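Local atomic coordinates of N-acetylgalactosaminyltransferase 7 (Homo sapiens, PDB entry 6IWR), a protein that is a glycosyltransferase-family enzyme that joins a GT-A fold domain to a ricin-type beta-trefoil lectin domain. Residues A[305-309]-A[310-314]; A[357-360]-A[361-364]; A[415-418]-A[419-423]; A[451-455]-A[456-460]. All blocks are in the same frame, centred on the assembly; numbering follows the deposited sequence.

Interaction 1 (A[305-309]-A[310-314]); sequences VPLTP and QEKRL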
loop_
_atom_site.group_PDB
_atom_site.type_symbol
_atom_site.label_atom_id
_atom_site.label_comp_id
_atom_site.label_asym_id
_atom_site.label_seq_id
_atom_site.Cartn_x
_atom_site.Cartn_y
_atom_site.Cartn_z
ATOM N N VAL A 305 0.545 -25.508 1.696
ATOM C CA VAL A 305 1.713 -26.240 1.214
ATOM C C VAL A 305 1.239 -27.334 0.268
ATOM O O VAL A 305 0.107 -27.817 0.385
ATOM C CB VAL A 305 2.549 -26.819 2.367
ATOM C CG1 VAL A 305 2.967 -25.721 3.351
ATOM C CG2 VAL A 305 1.787 -27.954 3.052
ATOM N N PRO A 306 2.062 -27.752 -0.681
ATOM C CA PRO A 306 1.596 -28.738 -1.665
ATOM C C PRO A 306 1.242 -30.061 -1.002
ATOM O O PRO A 306 1.784 -30.423 0.048
ATOM C CB PRO A 306 2.796 -28.885 -2.604
ATOM C CG PRO A 306 3.971 -28.498 -1.753
ATOM C CD PRO A 306 3.477 -27.402 -0.862
ATOM N N LEU A 307 0.318 -30.788 -1.630
ATOM C CA LEU A 307 -0.018 -32.132 -1.164
ATOM C C LEU A 307 1.213 -33.035 -1.240
ATOM O O LEU A 307 1.978 -32.990 -2.204
ATOM C CB LEU A 307 -1.170 -32.711 -1.989
ATOM C CG LEU A 307 -1.648 -34.109 -1.590
ATOM C CD1 LEU A 307 -2.289 -34.103 -0.232
ATOM C CD2 LEU A 307 -2.624 -34.610 -2.621
ATOM N N THR A 308 1.396 -33.850 -0.234
ATOM C CA THR A 308 2.657 -34.553 -0.086
ATOM C C THR A 308 2.630 -35.904 -0.784
ATOM O O THR A 308 1.563 -36.472 -1.042
ATOM C CB THR A 308 2.944 -34.786 1.377
ATOM O OG1 THR A 308 1.893 -35.618 1.880
ATOM C CG2 THR A 308 3.006 -33.487 2.141
ATOM N N PRO A 309 3.801 -36.463 -1.083
ATOM C CA PRO A 309 3.832 -37.858 -1.556
ATOM C C PRO A 309 3.359 -38.868 -0.517
ATOM O O PRO A 309 2.731 -39.869 -0.884
ATOM C CB PRO A 309 5.309 -38.068 -1.940
ATOM C CG PRO A 309 6.045 -36.842 -1.486
ATOM C CD PRO A 309 5.049 -35.746 -1.381
ATOM N N GLN A 310 3.633 -38.640 0.770
ATOM C CA GLN A 310 3.117 -39.536 1.807
ATOM C C GLN A 310 1.603 -39.682 1.711
ATOM O O GLN A 310 1.064 -40.792 1.806
ATOM C CB GLN A 310 3.491 -39.027 3.208
ATOM C CG GLN A 310 4.978 -38.858 3.498
ATOM C CD GLN A 310 5.543 -37.563 2.957
ATOM O OE1 GLN A 310 4.866 -36.816 2.249
ATOM N NE2 GLN A 310 6.798 -37.293 3.284
ATOM N N GLU A 311 0.892 -38.568 1.548
ATOM C CA GLU A 311 -0.561 -38.660 1.490
ATOM C C GLU A 311 -1.019 -39.379 0.228
ATOM O O GLU A 311 -2.035 -40.086 0.248
ATOM C CB GLU A 311 -1.179 -37.263 1.580
ATOM C CG GLU A 311 -0.926 -36.574 2.914
ATOM C CD GLU A 311 -1.577 -37.289 4.078
ATOM O OE1 GLU A 311 -2.724 -37.768 3.915
ATOM O OE2 GLU A 311 -0.946 -37.363 5.156
ATOM N N LYS A 312 -0.282 -39.217 -0.879
ATOM C CA LYS A 312 -0.663 -39.895 -2.111
ATOM C C LYS A 312 -0.450 -41.406 -2.020
ATOM O O LYS A 312 -1.206 -42.172 -2.633
ATOM C CB LYS A 312 0.100 -39.306 -3.284
ATOM C CG LYS A 312 -0.207 -37.838 -3.510
ATOM C CD LYS A 312 0.674 -37.250 -4.567
ATOM C CE LYS A 312 0.504 -35.756 -4.601
ATOM N NZ LYS A 312 1.403 -35.098 -5.571
ATOM N N ARG A 313 0.543 -41.873 -1.256
ATOM C CA ARG A 313 0.665 -43.322 -1.122
ATOM C C ARG A 313 -0.522 -43.915 -0.369
ATOM O O ARG A 313 -0.807 -45.109 -0.507
ATOM C CB ARG A 313 1.963 -43.725 -0.428
ATOM C CG ARG A 313 1.999 -45.244 -0.164
ATOM C CD ARG A 313 1.491 -46.012 -1.421
ATOM N NE ARG A 313 1.251 -47.440 -1.212
ATOM C CZ ARG A 313 0.438 -48.193 -1.958
ATOM N NH1 ARG A 313 -0.250 -47.660 -2.970
ATOM N NH2 ARG A 313 0.294 -49.486 -1.681
ATOM N N LEU A 314 -1.215 -43.102 0.432
ATOM C CA LEU A 314 -2.388 -43.543 1.184
ATOM C C LEU A 314 -3.640 -43.588 0.325
ATOM O O LEU A 314 -4.669 -44.083 0.789
ATOM C CB LEU A 314 -2.641 -42.624 2.385
ATOM C CG LEU A 314 -1.537 -42.310 3.409
ATOM C CD1 LEU A 314 -2.112 -41.606 4.627
ATOM C CD2 LEU A 314 -0.820 -43.577 3.823
#
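Pro309, Gln310 and Lys312 bury the most surface in this local contact, in which the end of strand 302-306 passes through a short loop into helix 309-313. The backbone O of Pro309 accepts the N-H of Arg313 at 3.0 Å, a regular i to i+4 helical bond. Its ring lies beside the Gln310 side chain, both pointing the same way, with Pro309 CG 3.9 Å from Gln310 OE1. A bend at chi2 (81°) folds Gln310 back, and the Gln310 and Thr308 side chains cross at about a right angle; Gln310 OE1 lies 3.8 Å from Thr308 CG2, while the angle to Thr308 OG1 is too poor for a hydrogen bond. Lys312 is extended instead. Its CG and CD run past Thr308 O, its CE packs 3.9 Å from Leu307 CD2, and its NZ goes on to a salt bridge with Asp287. Thr308 occupies the N-cap position, OG1 receiving Glu311 N at 3.1 Å with an N-H...O angle of 160°. A chi1 of 62° sets that oxygen between the backbone N and the carbonyl carbon, close to the helix start. Leu307 CD1 adds an apolar contact to Glu311 CB at 3.8 Å. Thr308 OG1 also bonds Tyr459 OH, which in turn bonds Glu311 OE2. The chemistry thus implies a threonine-capped helix start whose buried cap oxygen serves the helix and a distant loop at once.

Interaction 2 (A[357-360]-A[361-364]); sequences FEIS and YKIW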
loop_
_atom_site.group_PDB
_atom_site.type_symbol
_atom_site.label_atom_id
_atom_site.label_comp_id
_atom_site.label_asym_id
_atom_site.label_seq_id
_atom_site.Cartn_x
_atom_site.Cartn_y
_atom_site.Cartn_z
ATOM N N PHE A 357 -8.044 -22.584 13.025
ATOM C CA PHE A 357 -7.048 -23.393 13.680
ATOM C C PHE A 357 -7.562 -24.174 14.878
ATOM O O PHE A 357 -7.246 -25.321 15.038
ATOM C CB PHE A 357 -5.857 -22.532 14.049
ATOM C CG PHE A 357 -5.173 -21.931 12.869
ATOM C CD1 PHE A 357 -4.761 -22.718 11.829
ATOM C CD2 PHE A 357 -4.945 -20.581 12.803
ATOM C CE1 PHE A 357 -4.133 -22.171 10.742
ATOM C CE2 PHE A 357 -4.318 -20.026 11.720
ATOM C CZ PHE A 357 -3.911 -20.822 10.689
ATOM N N GLU A 358 -8.383 -23.537 15.695
ATOM C CA GLU A 358 -8.915 -24.145 16.893
ATOM C C GLU A 358 -9.798 -25.364 16.635
ATOM O O GLU A 358 -9.639 -26.377 17.290
ATOM C CB GLU A 358 -9.712 -23.102 17.660
ATOM C CG GLU A 358 -9.938 -23.437 19.112
ATOM C CD GLU A 358 -11.372 -23.751 19.440
ATOM O OE1 GLU A 358 -12.254 -23.381 18.675
ATOM O OE2 GLU A 358 -11.612 -24.379 20.469
ATOM N N ILE A 359 -10.695 -25.271 15.659
ATOM C CA ILE A 359 -11.531 -26.399 15.266
ATOM C C ILE A 359 -10.695 -27.475 14.592
ATOM O O ILE A 359 -10.945 -28.672 14.797
ATOM C CB ILE A 359 -12.690 -25.908 14.370
ATOM C CG1 ILE A 359 -13.748 -26.997 14.182
ATOM C CG2 ILE A 359 -12.179 -25.480 13.007
ATOM C CD1 ILE A 359 -14.515 -27.319 15.407
ATOM N N SER A 360 -9.676 -27.085 13.807
ATOM C CA SER A 360 -8.769 -28.073 13.210
ATOM C C SER A 360 -8.050 -28.900 14.274
ATOM O O SER A 360 -8.070 -30.136 14.229
ATOM C CB SER A 360 -7.738 -27.392 12.314
ATOM O OG SER A 360 -8.360 -26.669 11.277
ATOM N N TYR A 361 -7.373 -28.241 15.222
ATOM C CA TYR A 361 -6.682 -28.998 16.262
ATOM C C TYR A 361 -7.669 -29.865 17.048
ATOM O O TYR A 361 -7.437 -31.067 17.217
ATOM C CB TYR A 361 -5.887 -28.064 17.183
ATOM C CG TYR A 361 -4.968 -27.108 16.443
ATOM C CD1 TYR A 361 -4.206 -27.536 15.370
ATOM C CD2 TYR A 361 -4.887 -25.769 16.816
ATOM C CE1 TYR A 361 -3.377 -26.662 14.695
ATOM C CE2 TYR A 361 -4.068 -24.882 16.156
ATOM C CZ TYR A 361 -3.312 -25.325 15.094
ATOM O OH TYR A 361 -2.496 -24.432 14.418
ATOM N N LYS A 362 -8.806 -29.294 17.488
ATOM C CA LYS A 362 -9.820 -30.113 18.166
ATOM C C LYS A 362 -10.139 -31.382 17.375
ATOM O O LYS A 362 -10.131 -32.494 17.925
ATOM C CB LYS A 362 -11.120 -29.329 18.407
ATOM C CG LYS A 362 -11.052 -28.365 19.557
ATOM C CD LYS A 362 -12.391 -28.150 20.230
ATOM C CE LYS A 362 -13.185 -27.044 19.565
ATOM N NZ LYS A 362 -13.783 -26.137 20.573
ATOM N N ILE A 363 -10.465 -31.234 16.087
ATOM C CA ILE A 363 -10.898 -32.400 15.326
ATOM C C ILE A 363 -9.794 -33.450 15.307
ATOM O O ILE A 363 -10.027 -34.645 15.554
ATOM C CB ILE A 363 -11.301 -32.002 13.902
ATOM C CG1 ILE A 363 -12.596 -31.219 13.927
ATOM C CG2 ILE A 363 -11.420 -33.231 13.047
ATOM C CD1 ILE A 363 -12.973 -30.659 12.569
ATOM N N TRP A 364 -8.576 -33.019 14.996
ATOM C CA TRP A 364 -7.497 -33.969 14.784
ATOM C C TRP A 364 -7.071 -34.613 16.097
ATOM O O TRP A 364 -6.986 -35.846 16.195
ATOM C CB TRP A 364 -6.320 -33.266 14.122
ATOM C CG TRP A 364 -6.360 -33.226 12.634
ATOM C CD1 TRP A 364 -6.298 -32.118 11.844
ATOM C CD2 TRP A 364 -6.407 -34.348 11.746
ATOM N NE1 TRP A 364 -6.302 -32.471 10.526
ATOM C CE2 TRP A 364 -6.375 -33.832 10.428
ATOM C CE3 TRP A 364 -6.455 -35.738 11.934
ATOM C CZ2 TRP A 364 -6.431 -34.654 9.298
ATOM C CZ3 TRP A 364 -6.493 -36.555 10.823
ATOM C CH2 TRP A 364 -6.475 -36.011 9.513
#
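Tyr361 lies alongside Phe357, the residue one turn before it, both side chains pointing the same way. At its root, Tyr361 CB is 3.7 Å from Phe357 O. With chi1 at -52°, CG stands beside the backbone N and the ring leans back along the helix, so that Phe357 O sits over one ring face, displaced toward the rim on the CD2 side. Further out, Tyr361 CE2 packs against Phe357 CB at 3.6 Å, CZ stands 3.9 Å from the same CB, and the hydroxyl OH ends 3.8 Å from Phe357 CD1. The same Phe357 O takes the N-H of Tyr361 at 2.9 Å with a nearly straight angle of 175°. Lys362 meets Glu358 on another side of the helix: NZ forms a salt bridge with OE2 at 2.8 Å, reaching it on the syn side but 27° out of the carboxylate plane. Both ends have second partners, NZ at Leu344 O and Glu358 OE1 at Asp346 N. Ile363 CD1 touches Ile359 CG1 at 4.1 Å. All three are i to i+4 side-chain pairs of an alpha helix. The eight residues belong to helix 355-365 and are buried, with neighbours differing by face: Glu358, Tyr361 and Lys362 pack on helix 400-412, Ile359 and Ile363 on helix 336-342, and Ser360 and Trp364 on strand 369-373. The rings of Trp296, Trp413 and Phe450 meet that of Tyr361.

Interaction 3 (A[415-418]-A[419-423]); sequences EYKD and YFYAS
The edge of the Tyr419 ring is directed at the face of Tyr416 in an offset edge-to-face pair, with ring centroids 5.3 Å apart and planes inclined at 60°. Tyr419 CE2 lies over that face, and the nearest carbons are Tyr416 CD2 and Tyr419 CD2 at 3.5 Å. The three-residue spacing puts the rings on one side, and a shared first-torsion setting, CG beside the backbone N (chi1 -78° for Tyr416, -57° for Tyr419), lets them meet. Tyr416 is further oriented at its far end, where OH bonds Lys451 NZ, and Phe450 makes another edge-to-face contact with its ring. This i, i+3 aromatic pair lies on the segment of helix 417-423, which is tied to the beta-trefoil side of the protein: Ala422 O receives a hydrogen bond from Asn471 ND2, on the strand 471-474 that pairs with strand 511-514 in the lectin range. A second side of the helix carries Tyr421, whose CE2 rests 4.0 Å from Lys417 CB. Tyr421 OH and Lys417 NZ both reach the carboxylate of Glu410, the lysine as a salt bridge, so one acidic group holds two side chains a turn apart. Beneath them run two sound i to i+4 bonds, Tyr421 N to Lys417 O and Ala422 N to Asp418 O, both at 3.0 Å. Tyr419 O accepts two donors from opposite faces of its plane, Ser423 N and Ser423 OG, each at 3.1 Å.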
loop_
_atom_site.group_PDB
_atom_site.type_symbol
_atom_site.label_atom_id
_atom_site.label_comp_id
_atom_site.label_asym_id
_atom_site.label_seq_id
_atom_site.Cartn_x
_atom_site.Cartn_y
_atom_site.Cartn_z
ATOM N N GLU A 415 3.994 -27.931 24.248
ATOM C CA GLU A 415 5.358 -27.432 24.319
ATOM C C GLU A 415 5.584 -26.494 23.149
ATOM O O GLU A 415 6.483 -25.644 23.178
ATOM C CB GLU A 415 6.386 -28.573 24.318
ATOM C CG GLU A 415 6.123 -29.729 23.355
ATOM C CD GLU A 415 5.737 -31.012 24.084
ATOM O OE1 GLU A 415 6.133 -32.118 23.627
ATOM O OE2 GLU A 415 5.051 -30.900 25.124
ATOM N N TYR A 416 4.766 -26.629 22.114
ATOM C CA TYR A 416 4.959 -25.759 20.969
ATOM C C TYR A 416 4.575 -24.317 21.246
ATOM O O TYR A 416 4.904 -23.463 20.416
ATOM C CB TYR A 416 4.192 -26.290 19.765
ATOM C CG TYR A 416 4.906 -27.434 19.098
ATOM C CD1 TYR A 416 4.982 -28.692 19.711
ATOM C CD2 TYR A 416 5.523 -27.261 17.861
ATOM C CE1 TYR A 416 5.657 -29.745 19.100
ATOM C CE2 TYR A 416 6.195 -28.294 17.249
ATOM C CZ TYR A 416 6.259 -29.537 17.871
ATOM O OH TYR A 416 6.931 -30.579 17.256
ATOM N N LYS A 417 3.923 -24.010 22.381
ATOM C CA LYS A 417 3.654 -22.600 22.664
ATOM C C LYS A 417 4.937 -21.773 22.614
ATOM O O LYS A 417 4.907 -20.630 22.150
ATOM C CB LYS A 417 2.926 -22.394 24.006
ATOM C CG LYS A 417 3.509 -23.005 25.267
ATOM C CD LYS A 417 2.560 -22.768 26.458
ATOM C CE LYS A 417 1.770 -24.036 26.877
ATOM N NZ LYS A 417 1.470 -23.997 28.356
ATOM N N ASP A 418 6.075 -22.349 23.024
ATOM C CA ASP A 418 7.362 -21.647 22.966
ATOM C C ASP A 418 7.648 -21.088 21.578
ATOM O O ASP A 418 8.177 -19.974 21.447
ATOM C CB ASP A 418 8.506 -22.583 23.373
ATOM C CG ASP A 418 8.356 -23.116 24.772
ATOM O OD1 ASP A 418 7.512 -22.584 25.524
ATOM O OD2 ASP A 418 9.077 -24.082 25.102
ATOM N N TYR A 419 7.350 -21.855 20.527
ATOM C CA TYR A 419 7.595 -21.338 19.183
ATOM C C TYR A 419 6.683 -20.155 18.875
ATOM O O TYR A 419 7.114 -19.177 18.253
ATOM C CB TYR A 419 7.434 -22.457 18.149
ATOM C CG TYR A 419 8.350 -23.616 18.444
ATOM C CD1 TYR A 419 9.722 -23.435 18.428
ATOM C CD2 TYR A 419 7.853 -24.864 18.792
ATOM C CE1 TYR A 419 10.577 -24.445 18.724
ATOM C CE2 TYR A 419 8.706 -25.900 19.087
ATOM C CZ TYR A 419 10.073 -25.683 19.048
ATOM O OH TYR A 419 10.959 -26.696 19.337
ATOM N N PHE A 420 5.426 -20.206 19.312
ATOM C CA PHE A 420 4.533 -19.085 19.046
ATOM C C PHE A 420 5.012 -17.820 19.761
ATOM O O PHE A 420 4.977 -16.717 19.191
ATOM C CB PHE A 420 3.108 -19.436 19.458
ATOM C CG PHE A 420 2.165 -18.295 19.322
ATOM C CD1 PHE A 420 1.649 -17.938 18.082
ATOM C CD2 PHE A 420 1.826 -17.540 20.424
ATOM C CE1 PHE A 420 0.794 -16.851 17.965
ATOM C CE2 PHE A 420 0.987 -16.455 20.308
ATOM C CZ PHE A 420 0.472 -16.111 19.086
ATOM N N TYR A 421 5.490 -17.967 21.005
ATOM C CA TYR A 421 5.961 -16.833 21.794
ATOM C C TYR A 421 7.300 -16.273 21.302
ATOM O O TYR A 421 7.533 -15.063 21.435
ATOM C CB TYR A 421 6.031 -17.246 23.258
ATOM C CG TYR A 421 4.670 -17.411 23.893
ATOM C CD1 TYR A 421 3.639 -16.521 23.598
ATOM C CD2 TYR A 421 4.414 -18.443 24.786
ATOM C CE1 TYR A 421 2.392 -16.652 24.164
ATOM C CE2 TYR A 421 3.158 -18.591 25.364
ATOM C CZ TYR A 421 2.155 -17.683 25.049
ATOM O OH TYR A 421 0.908 -17.814 25.616
ATOM N N ALA A 422 8.174 -17.112 20.730
ATOM C CA ALA A 422 9.348 -16.606 20.025
ATOM C C ALA A 422 8.962 -15.792 18.793
ATOM O O ALA A 422 9.614 -14.785 18.488
ATOM C CB ALA A 422 10.269 -17.755 19.610
ATOM N N SER A 423 7.907 -16.206 18.078
ATOM C CA SER A 423 7.459 -15.430 16.928
ATOM C C SER A 423 6.759 -14.153 17.356
ATOM O O SER A 423 6.939 -13.119 16.715
ATOM C CB SER A 423 6.531 -16.264 16.048
ATOM O OG SER A 423 7.152 -17.471 15.661
#

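Interaction 4 (A[451-455]-A[456-460]); sequences KWFME and EIAYD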
loop_
_atom_site.group_PDB
_atom_site.type_symbol
_atom_site.label_atom_id
_atom_site.label_comp_id
_atom_site.label_asym_id
_atom_site.label_seq_id
_atom_site.Cartn_x
_atom_site.Cartn_y
_atom_site.Cartn_z
ATOM N N LYS A 451 2.283 -32.903 20.086
ATOM C CA LYS A 451 3.502 -33.512 19.574
ATOM C C LYS A 451 3.174 -34.666 18.613
ATOM O O LYS A 451 3.762 -34.780 17.526
ATOM C CB LYS A 451 4.351 -33.957 20.772
ATOM C CG LYS A 451 5.817 -34.268 20.510
ATOM C CD LYS A 451 6.529 -33.142 19.773
ATOM C CE LYS A 451 7.897 -33.600 19.257
ATOM N NZ LYS A 451 8.545 -32.586 18.385
ATOM N N TRP A 452 2.213 -35.524 18.986
ATOM C CA TRP A 452 1.703 -36.515 18.034
ATOM C C TRP A 452 1.220 -35.833 16.765
ATOM O O TRP A 452 1.619 -36.192 15.652
ATOM C CB TRP A 452 0.577 -37.340 18.663
ATOM C CG TRP A 452 -0.203 -38.161 17.674
ATOM C CD1 TRP A 452 0.042 -39.459 17.280
ATOM C CD2 TRP A 452 -1.361 -37.739 16.954
ATOM N NE1 TRP A 452 -0.895 -39.856 16.357
ATOM C CE2 TRP A 452 -1.759 -38.814 16.129
ATOM C CE3 TRP A 452 -2.080 -36.541 16.897
ATOM C CZ2 TRP A 452 -2.858 -38.725 15.268
ATOM C CZ3 TRP A 452 -3.173 -36.459 16.048
ATOM C CH2 TRP A 452 -3.556 -37.545 15.250
ATOM N N PHE A 453 0.367 -34.833 16.921
ATOM C CA PHE A 453 -0.198 -34.151 15.765
ATOM C C PHE A 453 0.893 -33.667 14.814
ATOM O O PHE A 453 0.805 -33.882 13.600
ATOM C CB PHE A 453 -1.067 -32.997 16.249
ATOM C CG PHE A 453 -1.622 -32.145 15.161
ATOM C CD1 PHE A 453 -2.602 -32.636 14.304
ATOM C CD2 PHE A 453 -1.193 -30.824 15.018
ATOM C CE1 PHE A 453 -3.144 -31.820 13.321
ATOM C CE2 PHE A 453 -1.717 -30.004 14.026
ATOM C CZ PHE A 453 -2.698 -30.499 13.176
ATOM N N MET A 454 1.944 -33.035 15.349
ATOM C CA MET A 454 2.980 -32.470 14.492
ATOM C C MET A 454 3.801 -33.550 13.800
ATOM O O MET A 454 4.385 -33.311 12.735
ATOM C CB MET A 454 3.899 -31.561 15.300
ATOM C CG MET A 454 3.435 -30.109 15.462
ATOM S SD MET A 454 3.203 -29.274 13.876
ATOM C CE MET A 454 1.425 -29.291 13.975
ATOM N N GLU A 455 3.863 -34.735 14.381
ATOM C CA GLU A 455 4.764 -35.751 13.870
ATOM C C GLU A 455 4.065 -36.780 12.989
ATOM O O GLU A 455 4.718 -37.384 12.129
ATOM C CB GLU A 455 5.484 -36.418 15.050
ATOM C CG GLU A 455 6.492 -35.445 15.697
ATOM C CD GLU A 455 7.266 -36.045 16.865
ATOM O OE1 GLU A 455 6.935 -37.160 17.303
ATOM O OE2 GLU A 455 8.213 -35.400 17.349
ATOM N N GLU A 456 2.754 -36.951 13.155
ATOM C CA GLU A 456 1.964 -37.931 12.422
ATOM C C GLU A 456 1.116 -37.303 11.320
ATOM O O GLU A 456 1.111 -37.796 10.186
ATOM C CB GLU A 456 1.069 -38.701 13.403
ATOM C CG GLU A 456 0.162 -39.732 12.757
ATOM C CD GLU A 456 0.932 -40.739 11.937
ATOM O OE1 GLU A 456 0.413 -41.163 10.876
ATOM O OE2 GLU A 456 2.053 -41.088 12.356
ATOM N N ILE A 457 0.377 -36.234 11.608
ATOM C CA ILE A 457 -0.508 -35.709 10.586
ATOM C C ILE A 457 -0.032 -34.375 9.973
ATOM O O ILE A 457 -0.367 -34.102 8.811
ATOM C CB ILE A 457 -1.973 -35.626 11.086
ATOM C CG1 ILE A 457 -2.291 -34.274 11.660
ATOM C CG2 ILE A 457 -2.344 -36.774 12.064
ATOM C CD1 ILE A 457 -3.093 -33.452 10.682
ATOM N N ALA A 458 0.807 -33.588 10.659
ATOM C CA ALA A 458 1.289 -32.300 10.141
ATOM C C ALA A 458 2.804 -32.297 9.904
ATOM O O ALA A 458 3.458 -31.250 9.907
ATOM C CB ALA A 458 0.898 -31.151 11.064
ATOM N N TYR A 459 3.341 -33.487 9.622
ATOM C CA TYR A 459 4.752 -33.814 9.427
ATOM C C TYR A 459 5.460 -32.981 8.354
ATOM O O TYR A 459 6.683 -33.080 8.247
ATOM C CB TYR A 459 4.838 -35.303 9.067
ATOM C CG TYR A 459 3.959 -35.589 7.869
ATOM C CD1 TYR A 459 4.393 -35.281 6.588
ATOM C CD2 TYR A 459 2.672 -36.104 8.016
ATOM C CE1 TYR A 459 3.604 -35.507 5.496
ATOM C CE2 TYR A 459 1.874 -36.333 6.919
ATOM C CZ TYR A 459 2.345 -36.023 5.655
ATOM O OH TYR A 459 1.564 -36.230 4.530
ATOM N N ASP A 460 4.752 -32.178 7.552
ATOM C CA ASP A 460 5.432 -31.411 6.504
ATOM C C ASP A 460 5.600 -29.931 6.815
ATOM O O ASP A 460 6.320 -29.246 6.075
ATOM C CB ASP A 460 4.714 -31.526 5.148
ATOM C CG ASP A 460 3.216 -31.385 5.261
ATOM O OD1 ASP A 460 2.718 -31.442 6.401
ATOM O OD2 ASP A 460 2.529 -31.243 4.220
#
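Glu456 lays its CB over one face of the Trp452 indole, 4.0 Å from the centroid of the five-membered ring and 21° off the ring normal, a CH-pi contact. Its backbone N bonds Trp452 O at 2.8 Å, the ordinary i to i+4 step. Ile457 follows, with its N directed to Phe453 O at 3.1 Å and its CG2 against Trp452 CH2 at 3.5 Å. At Ala458 the spacing widens: its N also bonds Phe453 O, at 3.0 Å, an i to i+5 bond, so one carbonyl holds two successive N-H groups. Ala458 CB stands over a face of the Phe453 ring, displaced toward the rim, and meets Met454 CE at 3.5 Å. Tyr459 contributes a CA-H...O contact to Met454 O, its CA lying 3.4 Å from that oxygen. A chi1 of 55°, which sets CG between the backbone N and the carbonyl carbon, directs the Tyr459 ring away from residues 451-455 and toward Thr308 of the 305-309 segment. The doubly used Phe453 carbonyl and the i to i+5 bond mark a pi-type turn in helix 450-457.

Overall arrangement
The four contacts lie in series along the chain, and interaction 4 touches each of the others. It meets interaction 1 through Tyr459 OH, 2.7 Å from Thr308 OG1 and also close to Glu311 OE2, both probable hydrogen bonds; their centres are 14 Å apart. Toward interaction 2, centre 13 Å away, the junction is apolar, with Trp364 CD1 3.5 Å from Phe453 CE1. Toward interaction 3, centre 16 Å away, Tyr416 OH lies 2.8 Å from Lys451 NZ. Interactions 1, 2 and 3 do not touch one another. The nearest atoms of interactions 1 and 2 are about 7 Å apart, and those of interactions 1 and 3 about 14 Å. Residues 451-460 therefore bridge the other three.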